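Local coordinates for protein 24-sterol C-methyltransferase (Haloferax volcanii, PDB 6F5Z) that is a putative S-adenosylmethionine-dependent methyltransferase that binds S-adenosyl-L-homocysteine and forms a complex with the activator Trm112, at residues D40-L45 with Y51-L56. Numbering follows the deposited sequence.
Sequences DTVVDL and YALRAL. With SAH (S-adenosyl-L-homocysteine), chain G.
Val42 and Asp44 of strand 41-45 meet Leu53, Leu56 and Ala52 on the opening turns of helix 51-60, the first strand and helix of a beta-alpha-beta unit in the Rossmann-fold methyltransferase domain. The strand and helix segments run nearly antiparallel, at 155°, their axes 9.0 Å apart. The close packing is apolar: with CG1 of Val42 anti to its backbone N (chi1 176°), that methyl meets Leu56 CD1 at 3.9 Å, the two side chains crossing at about a right angle. Leu53 crosses Asp44 at a slant, its CG 3.8 Å from Asp44 CB, and also touches Leu87 and Phe89 of strand 87-91.

Toward the ligand the contact turns polar and looser, and no direct hydrogen bond joins the segments. Instead, a water donates to Asp44 OD2 at 2.6 Å and accepts from Ala52 N; OD2 is also hydrogen-bonded to Thr47 OG1. Here Tyr51 sends its ring to S-adenosyl-L-homocysteine, whose carboxylate lies at the ring edge. A phenylalanine here would probably leave ligand atom O without the hydrogen bond it now receives, since it lacks the hydroxyl: Tyr51 OH donates to ligand atom O at 2.7 Å.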
loop_
_atom_site.group_PDB
_atom_site.type_symbol
_atom_site.label_atom_id
_atom_site.label_comp_id
_atom_site.label_asym_id
_atom_site.label_seq_id
_atom_site.Cartn_x
_atom_site.Cartn_y
_atom_site.Cartn_z
ATOM N N ASP B 40 -12.218 13.745 -1.316
ATOM C CA ASP B 40 -11.097 13.696 -2.280
ATOM C C ASP B 40 -11.504 13.681 -3.746
ATOM O O ASP B 40 -12.601 13.224 -4.083
ATOM C CB ASP B 40 -10.217 12.477 -2.022
ATOM C CG ASP B 40 -9.196 12.632 -0.893
ATOM O OD1 ASP B 40 -9.083 13.758 -0.324
ATOM O OD2 ASP B 40 -8.574 11.604 -0.512
ATOM N N THR B 41 -10.598 14.187 -4.591
ATOM C CA THR B 41 -10.790 14.215 -6.053
ATOM C C THR B 41 -10.036 13.021 -6.619
ATOM O O THR B 41 -8.845 12.872 -6.356
ATOM C CB THR B 41 -10.247 15.508 -6.635
ATOM O OG1 THR B 41 -11.068 16.605 -6.219
ATOM C CG2 THR B 41 -10.204 15.473 -8.185
ATOM N N VAL B 42 -10.732 12.177 -7.388
ATOM C CA VAL B 42 -10.119 10.998 -7.987
ATOM C C VAL B 42 -10.307 11.016 -9.501
ATOM O O VAL B 42 -11.416 11.308 -9.991
ATOM C CB VAL B 42 -10.713 9.693 -7.360
ATOM C CG1 VAL B 42 -10.170 8.410 -8.042
ATOM C CG2 VAL B 42 -10.423 9.654 -5.855
ATOM N N VAL B 43 -9.262 10.636 -10.229
ATOM C CA VAL B 43 -9.309 10.451 -11.682
ATOM C C VAL B 43 -9.215 8.939 -11.945
ATOM O O VAL B 43 -8.349 8.241 -11.376
ATOM C CB VAL B 43 -8.169 11.215 -12.390
ATOM C CG1 VAL B 43 -8.061 10.798 -13.873
ATOM C CG2 VAL B 43 -8.413 12.711 -12.295
ATOM N N ASP B 44 -10.135 8.445 -12.763
ATOM C CA ASP B 44 -10.195 7.032 -13.130
ATOM C C ASP B 44 -9.806 6.947 -14.609
ATOM O O ASP B 44 -10.537 7.471 -15.485
ATOM C CB ASP B 44 -11.649 6.542 -12.914
ATOM C CG ASP B 44 -11.966 5.133 -13.326
ATOM O OD1 ASP B 44 -11.048 4.433 -13.815
ATOM O OD2 ASP B 44 -13.140 4.724 -13.159
ATOM N N LEU B 45 -8.604 6.392 -14.867
ATOM C CA LEU B 45 -8.074 6.324 -16.224
ATOM C C LEU B 45 -8.525 5.066 -16.924
ATOM O O LEU B 45 -8.155 3.969 -16.492
ATOM C CB LEU B 45 -6.562 6.395 -16.187
ATOM C CG LEU B 45 -5.977 7.700 -15.689
ATOM C CD1 LEU B 45 -4.456 7.594 -15.664
ATOM C CD2 LEU B 45 -6.379 8.891 -16.568
ATOM N N TYR B 51 -17.623 2.109 -12.856
ATOM C CA TYR B 51 -17.946 1.495 -11.577
ATOM C C TYR B 51 -16.992 1.850 -10.444
ATOM O O TYR B 51 -17.395 1.853 -9.283
ATOM C CB TYR B 51 -18.089 -0.032 -11.714
ATOM C CG TYR B 51 -16.767 -0.742 -11.939
ATOM C CD1 TYR B 51 -15.955 -1.105 -10.861
ATOM C CD2 TYR B 51 -16.296 -1.001 -13.228
ATOM C CE1 TYR B 51 -14.733 -1.752 -11.057
ATOM C CE2 TYR B 51 -15.060 -1.621 -13.436
ATOM C CZ TYR B 51 -14.278 -1.981 -12.343
ATOM O OH TYR B 51 -13.029 -2.540 -12.535
ATOM N N ALA B 52 -15.704 2.077 -10.776
ATOM C CA ALA B 52 -14.743 2.342 -9.708
ATOM C C ALA B 52 -15.051 3.655 -9.022
ATOM O O ALA B 52 -14.931 3.741 -7.801
ATOM C CB ALA B 52 -13.347 2.382 -10.290
ATOM N N LEU B 53 -15.438 4.688 -9.785
ATOM C CA LEU B 53 -15.795 5.963 -9.182
ATOM C C LEU B 53 -17.041 5.829 -8.332
ATOM O O LEU B 53 -17.127 6.400 -7.252
ATOM C CB LEU B 53 -16.002 7.064 -10.222
ATOM C CG LEU B 53 -14.757 7.461 -10.995
ATOM C CD1 LEU B 53 -15.113 8.466 -12.071
ATOM C CD2 LEU B 53 -13.692 8.077 -10.038
ATOM N N ARG B 54 -18.050 5.095 -8.838
ATOM C CA ARG B 54 -19.268 4.916 -8.040
ATOM C C ARG B 54 -18.969 4.152 -6.753
ATOM O O ARG B 54 -19.497 4.515 -5.705
ATOM C CB ARG B 54 -20.359 4.207 -8.844
ATOM C CG ARG B 54 -20.905 5.099 -9.945
ATOM C CD ARG B 54 -22.122 4.512 -10.707
ATOM N NE ARG B 54 -21.806 3.239 -11.378
ATOM C CZ ARG B 54 -21.272 3.158 -12.593
ATOM N NH1 ARG B 54 -21.016 4.264 -13.292
ATOM N NH2 ARG B 54 -21.025 1.975 -13.133
ATOM N N ALA B 55 -18.100 3.119 -6.802
ATOM C CA ALA B 55 -17.713 2.356 -5.622
ATOM C C ALA B 55 -16.941 3.236 -4.648
ATOM O O ALA B 55 -17.194 3.171 -3.436
ATOM C CB ALA B 55 -16.858 1.151 -6.012
ATOM N N LEU B 56 -16.038 4.100 -5.160
ATOM C CA LEU B 56 -15.303 4.977 -4.243
ATOM C C LEU B 56 -16.202 6.001 -3.584
ATOM O O LEU B 56 -15.972 6.364 -2.422
ATOM C CB LEU B 56 -14.147 5.650 -4.963
ATOM C CG LEU B 56 -12.962 4.722 -5.290
ATOM C CD1 LEU B 56 -11.964 5.419 -6.215
ATOM C CD2 LEU B 56 -12.290 4.179 -4.009
HETATM N N SAH G . -11.544 0.103 -16.004
HETATM C CA SAH G . -12.666 -0.607 -16.674
HETATM C CB SAH G . -12.490 -0.768 -18.236
HETATM C CG SAH G . -11.294 -1.635 -18.616
HETATM S SD SAH G . -11.169 -1.799 -20.436
HETATM C C SAH G . -12.921 -2.006 -16.054
HETATM O O SAH G . -12.143 -2.303 -15.049
HETATM O OXT SAH G . -13.785 -2.743 -16.469
HETATM C "C5'" SAH G . -9.985 -0.507 -20.887
HETATM C "C4'" SAH G . -10.596 0.881 -20.952
HETATM O "O4'" SAH G . -9.522 1.824 -21.207
HETATM C "C3'" SAH G . -11.581 1.007 -22.121
HETATM O "O3'" SAH G . -12.825 1.586 -21.727
HETATM C "C2'" SAH G . -10.786 1.782 -23.178
HETATM O "O2'" SAH G . -11.568 2.574 -24.069
HETATM C "C1'" SAH G . -9.854 2.637 -22.320
HETATM N N9 SAH G . -8.604 3.023 -22.978
HETATM C C8 SAH G . -7.677 2.186 -23.550
HETATM N N7 SAH G . -6.622 2.802 -24.026
HETATM C C5 SAH G . -6.866 4.138 -23.743
HETATM C C6 SAH G . -6.127 5.316 -23.994
HETATM N N6 SAH G . -4.954 5.342 -24.642
HETATM N N1 SAH G . -6.661 6.495 -23.587
HETATM C C2 SAH G . -7.863 6.489 -22.993
HETATM N N3 SAH G . -8.649 5.449 -22.704
HETATM C C4 SAH G . -8.088 4.288 -23.101
HETATM O O HOH W 1 -14.210 2.320 -13.437
#